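Local coordinates for protein magnesium transporter MgtE (Enterococcus faecalis, PDB 2OUX) that probably carries magnesium ions across the cell membrane as a homodimer, this chain being its cytosolic part with an N domain and a pair of CBS domains, at residues M66-E71 / A94-D99; Y88-L93 / L117-S122; E17-K20 / E26-E29. All coordinates share one frame; numbering follows the deposited sequence.

Interaction 1: residues M66-E71 / A94-D99; sequences MFDVIE and AEMYTD. With MG (magnesium ion), chain F.
Asp68 grips the backbone of the 94-99 segment through its carboxylate: Tyr97 N donates to Asp68 OD1 over 2.9 Å in a fairly straight bond (163°), which reaches the oxygen from its syn side and 19° out of the carboxylate plane. The other oxygen comes obliquely to the Tyr97 ring, Asp68 OD2 lying 3.4 Å from Tyr97 CD2. Next to this polar grip, selenomethionine Met96 lays its CB 3.3 Å from Asp68 OD1 and bends at its last torsion (chi3 66°), which brings CE to 4.0 Å from Phe67 CB. A second donor, Asn100 ND2, also holds Asp68 OD1, so that two bonds fix the buried carboxylate at the start of helix 98-107, where Tyr97 is the N-cap residue. Two residues beyond Tyr97, Asp99 binds a magnesium ion, with OD2 2.1 Å from the metal. Four waters and Asp252 of the second CBS domain complete its shell; one of these waters also donates to Asp99 OD1 over 2.8 Å. The contact thus joins helix 60-67 and the type I turn that follows it, Phe67 to Ile70, to the N-terminus of helix 98-107 beside a magnesium site bridging the N and CBS domains of MgtE.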
loop_
_atom_site.group_PDB
_atom_site.type_symbol
_atom_site.label_atom_id
_atom_site.label_comp_id
_atom_site.label_asym_id
_atom_site.label_seq_id
_atom_site.Cartn_x
_atom_site.Cartn_y
_atom_site.Cartn_z
HETATM N N MSE A 66 0.273 3.654 18.960
HETATM C CA MSE A 66 -0.634 4.764 18.776
HETATM C C MSE A 66 0.119 6.038 18.405
HETATM O O MSE A 66 -0.272 6.732 17.464
HETATM C CB MSE A 66 -1.461 5.000 20.042
HETATM C CG MSE A 66 -2.350 6.233 19.947
HETATM SE SE MSE A 66 -3.111 6.763 21.635
HETATM C CE MSE A 66 -1.487 7.299 22.521
ATOM N N PHE A 67 1.190 6.349 19.133
ATOM C CA PHE A 67 1.948 7.557 18.834
ATOM C C PHE A 67 2.461 7.584 17.403
ATOM O O PHE A 67 2.472 8.641 16.777
ATOM C CB PHE A 67 3.096 7.749 19.824
ATOM C CG PHE A 67 2.747 8.671 20.955
ATOM C CD1 PHE A 67 1.941 8.235 22.001
ATOM C CD2 PHE A 67 3.152 10.001 20.934
ATOM C CE1 PHE A 67 1.538 9.111 23.007
ATOM C CE2 PHE A 67 2.752 10.880 21.933
ATOM C CZ PHE A 67 1.944 10.434 22.973
ATOM N N ASP A 68 2.861 6.427 16.880
ATOM C CA ASP A 68 3.331 6.347 15.502
ATOM C C ASP A 68 2.442 7.176 14.580
ATOM O O ASP A 68 2.914 7.733 13.602
ATOM C CB ASP A 68 3.304 4.901 14.974
ATOM C CG ASP A 68 4.444 4.064 15.486
ATOM O OD1 ASP A 68 5.575 4.580 15.552
ATOM O OD2 ASP A 68 4.204 2.878 15.801
ATOM N N VAL A 69 1.151 7.262 14.874
ATOM C CA VAL A 69 0.286 8.009 13.976
ATOM C C VAL A 69 -0.212 9.367 14.438
ATOM O O VAL A 69 -0.841 10.087 13.664
ATOM C CB VAL A 69 -0.914 7.159 13.544
ATOM C CG1 VAL A 69 -0.412 5.918 12.821
ATOM C CG2 VAL A 69 -1.760 6.779 14.758
ATOM N N ILE A 70 0.050 9.719 15.691
ATOM C CA ILE A 70 -0.356 11.024 16.192
ATOM C C ILE A 70 0.567 12.031 15.484
ATOM O O ILE A 70 1.779 11.815 15.390
ATOM C CB ILE A 70 -0.150 11.140 17.745
ATOM C CG1 ILE A 70 -1.020 10.114 18.479
ATOM C CG2 ILE A 70 -0.466 12.555 18.202
ATOM C CD1 ILE A 70 -2.489 10.175 18.075
ATOM N N GLU A 71 0.002 13.118 14.977
ATOM C CA GLU A 71 0.806 14.122 14.287
ATOM C C GLU A 71 1.853 14.717 15.224
ATOM O O GLU A 71 1.512 15.402 16.180
ATOM C CB GLU A 71 -0.104 15.213 13.722
ATOM C CG GLU A 71 -0.823 14.786 12.454
ATOM C CD GLU A 71 -1.900 15.767 12.018
ATOM O OE1 GLU A 71 -1.601 16.977 11.921
ATOM O OE2 GLU A 71 -3.046 15.331 11.764
ATOM N N ALA A 94 11.469 4.158 22.113
ATOM C CA ALA A 94 12.256 3.044 21.604
ATOM C C ALA A 94 11.401 1.984 20.909
ATOM O O ALA A 94 11.927 1.125 20.203
ATOM C CB ALA A 94 13.041 2.402 22.740
ATOM N N GLU A 95 10.087 2.041 21.105
ATOM C CA GLU A 95 9.191 1.065 20.491
ATOM C C GLU A 95 8.502 1.576 19.231
ATOM O O GLU A 95 7.979 0.789 18.452
ATOM C CB GLU A 95 8.125 0.613 21.498
ATOM C CG GLU A 95 8.642 -0.281 22.607
ATOM C CD GLU A 95 9.375 -1.501 22.080
ATOM O OE1 GLU A 95 9.008 -2.010 20.997
ATOM O OE2 GLU A 95 10.315 -1.962 22.757
HETATM N N MSE A 96 8.486 2.889 19.037
HETATM C CA MSE A 96 7.851 3.468 17.857
HETATM C C MSE A 96 8.686 3.114 16.640
HETATM O O MSE A 96 9.822 2.662 16.770
HETATM C CB MSE A 96 7.797 5.001 17.964
HETATM C CG MSE A 96 6.927 5.563 19.081
HETATM SE SE MSE A 96 7.144 7.494 19.341
HETATM C CE MSE A 96 6.433 8.129 17.653
ATOM N N TYR A 97 8.126 3.300 15.451
ATOM C CA TYR A 97 8.917 3.058 14.250
ATOM C C TYR A 97 9.916 4.203 14.213
ATOM O O TYR A 97 9.570 5.358 14.497
ATOM C CB TYR A 97 8.042 3.063 12.999
ATOM C CG TYR A 97 7.239 1.804 12.889
ATOM C CD1 TYR A 97 7.869 0.578 12.665
ATOM C CD2 TYR A 97 5.857 1.818 13.072
ATOM C CE1 TYR A 97 7.144 -0.609 12.630
ATOM C CE2 TYR A 97 5.117 0.633 13.038
ATOM C CZ TYR A 97 5.769 -0.574 12.819
ATOM O OH TYR A 97 5.058 -1.748 12.797
ATOM N N THR A 98 11.157 3.876 13.886
ATOM C CA THR A 98 12.216 4.866 13.847
ATOM C C THR A 98 11.872 6.189 13.164
ATOM O O THR A 98 12.134 7.251 13.707
ATOM C CB THR A 98 13.447 4.271 13.206
ATOM O OG1 THR A 98 13.715 3.001 13.826
ATOM C CG2 THR A 98 14.649 5.206 13.396
ATOM N N ASP A 99 11.276 6.149 11.986
ATOM C CA ASP A 99 10.969 7.406 11.324
ATOM C C ASP A 99 10.107 8.286 12.227
ATOM O O ASP A 99 10.343 9.492 12.343
ATOM C CB ASP A 99 10.279 7.156 9.979
ATOM C CG ASP A 99 8.955 6.433 10.117
ATOM O OD1 ASP A 99 8.650 5.851 11.184
ATOM O OD2 ASP A 99 8.225 6.450 9.121
HETATM MG MG MG F . 6.461 5.600 8.345
HETATM O O HOH W 1 6.489 4.380 10.318
HETATM O O HOH W 2 7.619 4.043 7.208
HETATM O O HOH W 3 4.617 4.637 8.027
HETATM O O HOH W 4 5.087 7.107 9.676
#

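Interaction 2: residues Y88-L93 / L117-S122; sequences YAADML and LSLLSS
Ala90 of helix 86-93 faces two successive leucines, Leu119 and Leu120, after helix 110-118, and the direct contact is apolar. The methyl group Ala90 CB lies 3.6 Å from Leu119 CB and 3.7 Å from Leu120 CD2, so both leucines converge on one small side chain. They use different parts: Leu119 offers chiefly the base of its side chain, whereas Leu120 reaches over with a terminal methyl. The first two torsions of Leu120 (chi1 -59°, chi2 -176°) together set CD2 3.2 Å from Ala90 O, a close van der Waals approach to the helix backbone. No direct hydrogen bond joins the two segments. On the polar side, a water lies within hydrogen-bonding distance of both Asp91 OD1 (2.8 Å) and Leu119 O (3.0 Å), at the more exposed margin of the leucine packing, though it need not bond both at once. Just beyond, Ser121 caps the start of helix 122-131, with its own N bonded to Glu124 OE1. Helix 86-93 is packed among three others: Tyr88 lies against helix 60-67, Ala89 and Leu93 touch Tyr116 of helix 110-118, and Leu93 extends to Leu104 and Leu105 of helix 98-107.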
loop_
_atom_site.group_PDB
_atom_site.type_symbol
_atom_site.label_atom_id
_atom_site.label_comp_id
_atom_site.label_asym_id
_atom_site.label_seq_id
_atom_site.Cartn_x
_atom_site.Cartn_y
_atom_site.Cartn_z
ATOM N N TYR A 88 9.377 5.722 31.259
ATOM C CA TYR A 88 8.260 5.212 30.474
ATOM C C TYR A 88 8.288 5.820 29.069
ATOM O O TYR A 88 8.132 5.107 28.076
ATOM C CB TYR A 88 6.941 5.559 31.171
ATOM C CG TYR A 88 5.700 5.003 30.507
ATOM C CD1 TYR A 88 5.346 3.658 30.639
ATOM C CD2 TYR A 88 4.853 5.832 29.785
ATOM C CE1 TYR A 88 4.173 3.161 30.064
ATOM C CE2 TYR A 88 3.688 5.350 29.204
ATOM C CZ TYR A 88 3.347 4.020 29.350
ATOM O OH TYR A 88 2.176 3.563 28.784
ATOM N N ALA A 89 8.487 7.135 28.993
ATOM C CA ALA A 89 8.545 7.835 27.710
ATOM C C ALA A 89 9.649 7.260 26.830
ATOM O O ALA A 89 9.432 6.961 25.650
ATOM C CB ALA A 89 8.772 9.336 27.930
ATOM N N ALA A 90 10.831 7.094 27.413
ATOM C CA ALA A 90 11.969 6.558 26.681
ATOM C C ALA A 90 11.663 5.179 26.093
ATOM O O ALA A 90 11.939 4.922 24.923
ATOM C CB ALA A 90 13.197 6.486 27.596
ATOM N N ASP A 91 11.099 4.291 26.902
ATOM C CA ASP A 91 10.772 2.954 26.420
ATOM C C ASP A 91 9.782 3.012 25.260
ATOM O O ASP A 91 9.834 2.198 24.330
ATOM C CB ASP A 91 10.180 2.110 27.548
ATOM C CG ASP A 91 11.191 1.791 28.624
ATOM O OD1 ASP A 91 12.401 1.803 28.309
ATOM O OD2 ASP A 91 10.776 1.512 29.776
HETATM N N MSE A 92 8.883 3.988 25.330
HETATM C CA MSE A 92 7.859 4.179 24.319
HETATM C C MSE A 92 8.478 4.719 23.029
HETATM O O MSE A 92 8.071 4.330 21.935
HETATM C CB MSE A 92 6.786 5.132 24.862
HETATM C CG MSE A 92 5.553 5.276 23.989
HETATM SE SE MSE A 92 5.772 6.575 22.577
HETATM C CE MSE A 92 4.861 8.066 23.414
ATOM N N LEU A 93 9.463 5.609 23.158
ATOM C CA LEU A 93 10.128 6.165 21.983
ATOM C C LEU A 93 10.918 5.057 21.303
ATOM O O LEU A 93 11.011 5.012 20.077
ATOM C CB LEU A 93 11.075 7.309 22.368
ATOM C CG LEU A 93 10.464 8.683 22.671
ATOM C CD1 LEU A 93 11.469 9.527 23.452
ATOM C CD2 LEU A 93 10.056 9.376 21.371
ATOM N N LEU A 117 16.802 10.642 24.996
ATOM C CA LEU A 117 17.787 9.896 24.234
ATOM C C LEU A 117 18.825 9.290 25.178
ATOM O O LEU A 117 19.345 8.203 24.935
ATOM C CB LEU A 117 18.455 10.838 23.238
ATOM C CG LEU A 117 19.206 10.263 22.044
ATOM C CD1 LEU A 117 18.334 9.257 21.291
ATOM C CD2 LEU A 117 19.597 11.416 21.142
ATOM N N SER A 118 19.119 9.998 26.263
ATOM C CA SER A 118 20.091 9.516 27.232
ATOM C C SER A 118 19.547 8.308 27.993
ATOM O O SER A 118 20.302 7.423 28.390
ATOM C CB SER A 118 20.444 10.624 28.227
ATOM O OG SER A 118 19.365 10.878 29.113
ATOM N N LEU A 119 18.233 8.277 28.185
ATOM C CA LEU A 119 17.582 7.189 28.912
ATOM C C LEU A 119 17.568 5.858 28.162
ATOM O O LEU A 119 17.144 4.839 28.712
ATOM C CB LEU A 119 16.144 7.594 29.260
ATOM C CG LEU A 119 16.017 8.830 30.156
ATOM C CD1 LEU A 119 14.577 9.296 30.230
ATOM C CD2 LEU A 119 16.542 8.495 31.536
ATOM N N LEU A 120 18.039 5.866 26.915
ATOM C CA LEU A 120 18.056 4.655 26.096
ATOM C C LEU A 120 19.419 3.991 26.036
ATOM O O LEU A 120 20.449 4.662 26.040
ATOM C CB LEU A 120 17.619 4.968 24.665
ATOM C CG LEU A 120 16.238 5.564 24.405
ATOM C CD1 LEU A 120 16.044 5.679 22.903
ATOM C CD2 LEU A 120 15.154 4.691 25.019
ATOM N N SER A 121 19.418 2.665 25.956
ATOM C CA SER A 121 20.662 1.912 25.862
ATOM C C SER A 121 21.250 2.151 24.472
ATOM O O SER A 121 20.667 2.867 23.651
ATOM C CB SER A 121 20.410 0.413 26.053
ATOM O OG SER A 121 19.990 -0.201 24.846
ATOM N N SER A 122 22.396 1.536 24.207
ATOM C CA SER A 122 23.059 1.693 22.924
ATOM C C SER A 122 22.246 1.074 21.790
ATOM O O SER A 122 22.088 1.672 20.728
ATOM C CB SER A 122 24.449 1.056 22.973
ATOM O OG SER A 122 25.142 1.263 21.755
HETATM O O HOH W 5 15.116 2.664 28.249
#

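Interaction 3: residues E17-K20 / E26-E29; sequences ETLK and EFRE
Segments 17-20 and 26-29, on consecutive helices separated by a short connection, come closest at Thr18 and Phe27, whose CA atoms are 5.4 Å apart. This close approach is filled by the short Thr18 side chain, with its hydroxyl making the nearest contacts. Thr18 OG1 lies 3.3 Å from Phe27 CA and 3.4 Å from Phe27 CB, and the same oxygen sits at the edge of the Phe27 ring, in its plane, 3.6 Å from Phe27 CD1. These are van der Waals contacts. The hydrogen bond of the hydroxyl is made within its own helix, to Leu15 O one turn back, and this lets a polar atom be buried against an aromatic side chain. The first torsion of Thr18 (chi1 76°) turns OG1 to where it can bond Leu15 O and still lie at the Phe27 edge. A looser contact joins Thr18 CB to Glu26 CB at 4.3 Å. Leu19 approaches the same ring from another direction. The methyl Leu19 CD1 makes an apolar contact over one face, near its CE1 side, 4.0 Å from Phe27 CE1. In both Leu19 and Phe27, CG is anti to the backbone N (chi1 -174° and 173°), and the two side chains run side by side, pointing the same way. They project toward helix 48-57, where Leu19 touches Asp50, His53 and Tyr57, and Phe27 packs on Leu54. Within its own helix, Phe27 also meets the ring of Phe31 at a shallow angle. Further along helix 24-31, Arg28 forms a salt bridge to Glu62 of helix 60-67. The contact is that of two consecutive helices turning a sharp corner through a short connection, packed at that corner, with Leu19 and Phe27 holding it onto helix 48-57 in the helical N-terminal region of MgtE.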
loop_
_atom_site.group_PDB
_atom_site.type_symbol
_atom_site.label_atom_id
_atom_site.label_comp_id
_atom_site.label_asym_id
_atom_site.label_seq_id
_atom_site.Cartn_x
_atom_site.Cartn_y
_atom_site.Cartn_z
ATOM N N GLU A 17 -15.849 5.608 30.240
ATOM C CA GLU A 17 -16.409 5.090 31.475
ATOM C C GLU A 17 -15.571 3.965 32.069
ATOM O O GLU A 17 -15.325 3.952 33.275
ATOM C CB GLU A 17 -17.850 4.627 31.246
ATOM C CG GLU A 17 -18.855 5.774 31.273
ATOM C CD GLU A 17 -18.914 6.469 32.635
ATOM O OE1 GLU A 17 -19.301 5.810 33.626
ATOM O OE2 GLU A 17 -18.574 7.670 32.717
ATOM N N THR A 18 -15.124 3.027 31.241
ATOM C CA THR A 18 -14.312 1.934 31.759
ATOM C C THR A 18 -13.036 2.545 32.313
ATOM O O THR A 18 -12.442 2.028 33.259
ATOM C CB THR A 18 -13.924 0.915 30.667
ATOM O OG1 THR A 18 -12.884 1.463 29.851
ATOM C CG2 THR A 18 -15.125 0.576 29.797
ATOM N N LEU A 19 -12.625 3.659 31.716
ATOM C CA LEU A 19 -11.421 4.355 32.136
ATOM C C LEU A 19 -11.612 4.944 33.526
ATOM O O LEU A 19 -10.809 4.703 34.429
ATOM C CB LEU A 19 -11.086 5.463 31.136
ATOM C CG LEU A 19 -9.771 6.214 31.339
ATOM C CD1 LEU A 19 -8.621 5.220 31.477
ATOM C CD2 LEU A 19 -9.536 7.151 30.158
ATOM N N LYS A 20 -12.683 5.717 33.694
ATOM C CA LYS A 20 -12.974 6.338 34.982
ATOM C C LYS A 20 -13.194 5.277 36.064
ATOM O O LYS A 20 -12.581 5.338 37.130
ATOM C CB LYS A 20 -14.197 7.257 34.857
ATOM C CG LYS A 20 -13.952 8.446 33.927
ATOM C CD LYS A 20 -15.192 9.304 33.734
ATOM C CE LYS A 20 -15.659 9.949 35.040
ATOM N NZ LYS A 20 -16.886 10.785 34.853
ATOM N N GLU A 26 -11.437 -4.275 30.906
ATOM C CA GLU A 26 -12.521 -3.883 30.006
ATOM C C GLU A 26 -11.979 -2.792 29.083
ATOM O O GLU A 26 -12.235 -2.789 27.879
ATOM C CB GLU A 26 -13.705 -3.332 30.797
ATOM C CG GLU A 26 -15.044 -4.011 30.512
ATOM C CD GLU A 26 -15.486 -3.926 29.053
ATOM O OE1 GLU A 26 -16.650 -3.530 28.813
ATOM O OE2 GLU A 26 -14.690 -4.269 28.147
ATOM N N PHE A 27 -11.225 -1.868 29.671
ATOM C CA PHE A 27 -10.620 -0.769 28.940
ATOM C C PHE A 27 -9.720 -1.303 27.834
ATOM O O PHE A 27 -9.902 -0.979 26.664
ATOM C CB PHE A 27 -9.782 0.093 29.878
ATOM C CG PHE A 27 -8.993 1.143 29.170
ATOM C CD1 PHE A 27 -9.609 2.310 28.727
ATOM C CD2 PHE A 27 -7.648 0.944 28.888
ATOM C CE1 PHE A 27 -8.896 3.259 28.014
ATOM C CE2 PHE A 27 -6.926 1.890 28.173
ATOM C CZ PHE A 27 -7.551 3.049 27.735
ATOM N N ARG A 28 -8.745 -2.118 28.221
ATOM C CA ARG A 28 -7.806 -2.703 27.281
ATOM C C ARG A 28 -8.486 -3.374 26.103
ATOM O O ARG A 28 -8.112 -3.129 24.953
ATOM C CB ARG A 28 -6.909 -3.718 27.984
ATOM C CG ARG A 28 -5.945 -3.106 28.969
ATOM C CD ARG A 28 -4.993 -4.153 29.491
ATOM N NE ARG A 28 -3.612 -3.759 29.264
ATOM C CZ ARG A 28 -2.861 -4.166 28.244
ATOM N NH1 ARG A 28 -3.336 -4.996 27.330
ATOM N NH2 ARG A 28 -1.620 -3.728 28.146
ATOM N N GLU A 29 -9.473 -4.224 26.392
ATOM C CA GLU A 29 -10.213 -4.940 25.344
ATOM C C GLU A 29 -10.802 -3.982 24.320
ATOM O O GLU A 29 -10.678 -4.198 23.116
ATOM C CB GLU A 29 -11.376 -5.751 25.932
ATOM C CG GLU A 29 -11.017 -7.044 26.643
ATOM C CD GLU A 29 -12.255 -7.731 27.216
ATOM O OE1 GLU A 29 -13.126 -8.158 26.424
ATOM O OE2 GLU A 29 -12.362 -7.833 28.457
#

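How the interactions relate
Interactions 1 and 2 belong to one helical bundle and touch each other: Phe67 packs on Met92, and Ala94 on Leu120. Their segments alternate along the chain, so helices 60-67, 86-93, 98-107 and 110-118 are tied together. Interaction 3 comes earlier in the sequence and touches neither; its centre lies about 23 Å from that of interaction 1. Interactions 1 and 3 are buried, although interaction 3 is far from the chain centre, whereas interaction 2 is partly open to solvent. Chemistry follows position: a buried carboxylate-to-backbone bond beside a magnesium ion in interaction 1, leucine packing with a water at its margin in interaction 2, and close helix-helix packing around an aromatic ring in interaction 3.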